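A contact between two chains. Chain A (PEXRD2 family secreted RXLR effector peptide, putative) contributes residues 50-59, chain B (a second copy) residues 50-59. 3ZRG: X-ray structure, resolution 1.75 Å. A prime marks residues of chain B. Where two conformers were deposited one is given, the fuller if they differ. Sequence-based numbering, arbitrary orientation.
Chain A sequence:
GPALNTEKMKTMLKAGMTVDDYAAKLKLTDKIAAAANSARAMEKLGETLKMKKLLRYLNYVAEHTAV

Chain A, residues 50-59: KMKKLLRYLN
Chain B 50-59: KMKKLLRYLN

Both stretches, residues 50-59 of each copy, are α-helical throughout and belong to longer helices, with phi near -62° and psi near -42°. Regular i-to-i+4 hydrogen bonds run along each, such as Leu54 N to Lys50 O and Leu58 N to Leu54 O, both 2.9 Å. The helices cross almost at right angles, their N-to-C directions 87° apart, and their axes come no closer than 14.0 Å. That is too far for backbone to meet backbone, so side chains must span the gap. The backbones come nearest at like residues: Leu55 CA lies 10.7 Å from Leu55′ CA, and Leu58 CA lies 10.6 Å from Leu58′ CA.

No hydrogen bond crosses between the stretches; the contact is wholly apolar and nearly symmetric, burying 249 Å² in total. Leu54 and Leu58, one turn apart, direct their CA-to-CB bonds toward the partner. Leu54 is t with chi2 near 60°, Leu58 t with chi2 near 162°, and their counterparts match. The two pair reciprocally: Leu54 CD2 is 4.1 Å from Leu58′ CD1, and Leu58 CD1 is 4.1 Å from Leu54′ CD2.

Met51 and Leu55 leave their helix sideways, yet their ends come nearer the partner. Met51 (chi1 t, chi2 p, chi3 t) suits this place because its long, unbranched chain can carry a methyl into the gap between the helices. Its CE lies 3.8 Å from Leu55′ CD2 and 4.3 Å from Met51′ CE, while Leu55 CD2 (chi1 -71°, chi2 t) sits 4.0 Å from Met51′ CE. These methyls pack at van der Waals distance, and all four residues are buried in each chain, where hydrocarbon is at home.

The lysines at 50, 52 and 53 and the arginine at 56 lie beyond reach of the other stretch; these residues are partly or fully exposed, as suits their charged ends, several of which are hydrogen-bonded elsewhere in the structure.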

# COMPACT_ATOMS: atom_id res chain seq x y z
N LYS A 50 4.17 9.58 6.58
CA LYS A 50 4.79 8.35 6.08
C LYS A 50 3.86 7.54 5.20
O LYS A 50 4.27 7.05 4.14
CB LYS A 50 5.32 7.51 7.24
CG LYS A 50 6.60 8.01 7.79
CD LYS A 50 7.01 7.20 9.00
CE LYS A 50 8.45 7.46 9.38
NZ LYS A 50 8.88 6.52 10.44
N MET A 51 2.59 7.41 5.60
CA MET A 51 1.62 6.66 4.78
C MET A 51 1.30 7.39 3.49
O MET A 51 1.11 6.76 2.46
CB MET A 51 0.33 6.43 5.55
CG MET A 51 -0.59 5.44 4.92
SD MET A 51 0.14 3.81 4.66
CE MET A 51 -1.26 2.83 4.19
N LYS A 52 1.24 8.72 3.55
CA LYS A 52 1.00 9.54 2.36
C LYS A 52 2.11 9.26 1.32
O LYS A 52 1.83 9.08 0.15
CB LYS A 52 0.93 11.02 2.72
CG LYS A 52 0.56 11.94 1.53
CD LYS A 52 0.72 13.40 1.85
CE LYS A 52 -0.30 13.88 2.83
NZ LYS A 52 -1.69 13.84 2.31
N LYS A 53 3.35 9.21 1.77
CA LYS A 53 4.49 8.95 0.90
C LYS A 53 4.40 7.55 0.37
O LYS A 53 4.60 7.32 -0.84
CB LYS A 53 5.82 9.12 1.67
CG LYS A 53 6.27 10.56 1.95
CD LYS A 53 7.59 10.46 2.78
CE LYS A 53 8.14 11.74 3.30
NZ LYS A 53 9.45 11.38 3.94
N LEU A 54 4.11 6.58 1.24
CA LEU A 54 4.00 5.19 0.80
C LEU A 54 2.94 4.98 -0.31
O LEU A 54 3.16 4.30 -1.35
CB LEU A 54 3.73 4.30 2.00
CG LEU A 54 3.63 2.81 1.66
CD1 LEU A 54 4.96 2.24 1.01
CD2 LEU A 54 3.17 2.05 2.89
N LEU A 55 1.78 5.59 -0.11
CA LEU A 55 0.67 5.43 -1.05
C LEU A 55 0.99 6.20 -2.35
O LEU A 55 0.60 5.76 -3.41
CB LEU A 55 -0.62 5.90 -0.42
CG LEU A 55 -1.15 4.97 0.68
CD1 LEU A 55 -2.39 5.67 1.30
CD2 LEU A 55 -1.45 3.57 0.12
N ARG A 56 1.69 7.33 -2.27
CA ARG A 56 2.20 8.03 -3.44
C ARG A 56 3.08 7.13 -4.32
O ARG A 56 2.93 7.05 -5.55
CB ARG A 56 3.02 9.23 -2.96
CG ARG A 56 3.37 10.18 -4.05
CD ARG A 56 2.13 10.48 -4.87
NE ARG A 56 2.49 11.00 -6.17
CZ ARG A 56 2.41 10.31 -7.30
NH1 ARG A 56 1.95 9.04 -7.31
NH2 ARG A 56 2.78 10.91 -8.43
N TYR A 57 4.04 6.50 -3.66
CA TYR A 57 4.96 5.54 -4.35
C TYR A 57 4.21 4.36 -4.96
O TYR A 57 4.47 3.97 -6.08
CB TYR A 57 6.09 5.12 -3.41
CG TYR A 57 7.18 4.35 -4.18
CD1 TYR A 57 7.78 4.87 -5.32
CD2 TYR A 57 7.54 3.08 -3.79
CE1 TYR A 57 8.74 4.20 -5.99
CE2 TYR A 57 8.48 2.37 -4.47
CZ TYR A 57 9.10 2.92 -5.58
OH TYR A 57 10.08 2.25 -6.31
N LEU A 58 3.22 3.81 -4.25
CA LEU A 58 2.43 2.69 -4.74
C LEU A 58 1.75 3.05 -6.05
O LEU A 58 1.82 2.30 -7.02
CB LEU A 58 1.41 2.29 -3.66
CG LEU A 58 0.54 1.07 -3.93
CD1 LEU A 58 -0.06 0.56 -2.61
CD2 LEU A 58 -0.54 1.44 -4.90
N ASN A 59 1.09 4.23 -6.10
CA ASN A 59 0.43 4.62 -7.34
C ASN A 59 1.44 4.85 -8.46
O ASN A 59 1.17 4.54 -9.61
CB ASN A 59 -0.45 5.86 -7.16
CG ASN A 59 -1.80 5.55 -6.49
OD1 ASN A 59 -2.13 4.39 -6.19
ND2 ASN A 59 -2.57 6.58 -6.25
N LYS B 50 -11.43 -3.52 1.02
CA LYS B 50 -10.38 -3.47 -0.01
C LYS B 50 -9.07 -2.91 0.52
O LYS B 50 -7.99 -3.50 0.29
CB LYS B 50 -10.83 -2.66 -1.23
CG LYS B 50 -11.67 -3.46 -2.23
CD LYS B 50 -12.08 -2.57 -3.43
CE LYS B 50 -12.82 -3.37 -4.50
NZ LYS B 50 -13.11 -2.49 -5.66
N MET B 51 -9.13 -1.81 1.24
CA MET B 51 -7.92 -1.26 1.79
C MET B 51 -7.30 -2.20 2.83
O MET B 51 -6.06 -2.37 2.88
CB MET B 51 -8.13 0.13 2.36
CG MET B 51 -6.90 0.82 2.73
SD MET B 51 -5.93 1.19 1.22
CE MET B 51 -4.81 2.42 1.87
N LYS B 52 -8.13 -2.83 3.65
CA LYS B 52 -7.60 -3.72 4.67
C LYS B 52 -6.89 -4.91 3.99
O LYS B 52 -5.84 -5.33 4.45
CB LYS B 52 -8.70 -4.18 5.61
CG LYS B 52 -9.27 -3.06 6.54
CD LYS B 52 -10.64 -3.40 7.12
CE LYS B 52 -10.60 -4.62 8.06
NZ LYS B 52 -9.80 -4.31 9.28
N LYS B 53 -7.47 -5.43 2.91
CA LYS B 53 -6.85 -6.56 2.17
C LYS B 53 -5.52 -6.13 1.57
O LYS B 53 -4.54 -6.86 1.62
CB LYS B 53 -7.80 -7.09 1.07
CG LYS B 53 -9.07 -7.80 1.59
CD LYS B 53 -10.16 -7.79 0.55
CE LYS B 53 -9.76 -8.47 -0.72
NZ LYS B 53 -10.97 -8.79 -1.53
N LEU B 54 -5.47 -4.93 1.02
CA LEU B 54 -4.24 -4.41 0.44
C LEU B 54 -3.13 -4.33 1.48
O LEU B 54 -2.03 -4.81 1.24
CB LEU B 54 -4.49 -3.04 -0.20
CG LEU B 54 -3.29 -2.39 -0.81
CD1 LEU B 54 -2.67 -3.32 -1.92
CD2 LEU B 54 -3.65 -1.02 -1.34
N LEU B 55 -3.45 -3.79 2.64
CA LEU B 55 -2.45 -3.66 3.69
C LEU B 55 -2.00 -5.03 4.24
O LEU B 55 -0.80 -5.21 4.52
CB LEU B 55 -2.91 -2.76 4.83
CG LEU B 55 -3.13 -1.28 4.49
CD1 LEU B 55 -3.05 -0.42 5.77
CD2 LEU B 55 -2.15 -0.79 3.44
N ARG B 56 -2.92 -6.00 4.33
CA ARG B 56 -2.56 -7.34 4.80
C ARG B 56 -1.56 -7.96 3.82
O ARG B 56 -0.54 -8.55 4.24
CB ARG B 56 -3.79 -8.25 4.88
CG ARG B 56 -3.49 -9.59 5.58
CD ARG B 56 -4.74 -10.36 5.86
NE ARG B 56 -5.77 -9.53 6.46
CZ ARG B 56 -5.85 -9.20 7.75
NH1 ARG B 56 -4.98 -9.63 8.65
NH2 ARG B 56 -6.86 -8.43 8.14
N TYR B 57 -1.86 -7.81 2.52
CA TYR B 57 -0.99 -8.34 1.44
C TYR B 57 0.38 -7.66 1.46
O TYR B 57 1.44 -8.33 1.33
CB TYR B 57 -1.66 -8.28 0.05
CG TYR B 57 -0.89 -9.09 -1.00
CD1 TYR B 57 -0.58 -10.45 -0.78
CD2 TYR B 57 -0.45 -8.51 -2.16
CE1 TYR B 57 0.12 -11.19 -1.74
CE2 TYR B 57 0.26 -9.23 -3.13
CZ TYR B 57 0.55 -10.57 -2.91
OH TYR B 57 1.28 -11.25 -3.85
N LEU B 58 0.40 -6.36 1.71
CA LEU B 58 1.68 -5.64 1.77
C LEU B 58 2.57 -6.26 2.83
O LEU B 58 3.75 -6.56 2.58
CB LEU B 58 1.45 -4.15 2.03
CG LEU B 58 2.66 -3.22 1.98
CD1 LEU B 58 2.13 -1.79 1.80
CD2 LEU B 58 3.53 -3.31 3.22
N ASN B 59 2.03 -6.47 4.03
CA ASN B 59 2.83 -7.09 5.07
C ASN B 59 3.20 -8.55 4.72
O ASN B 59 4.32 -8.95 4.95
CB ASN B 59 2.16 -7.00 6.47
CG ASN B 59 3.02 -7.63 7.56
OD1 ASN B 59 4.06 -7.08 7.94
ND2 ASN B 59 2.61 -8.79 8.03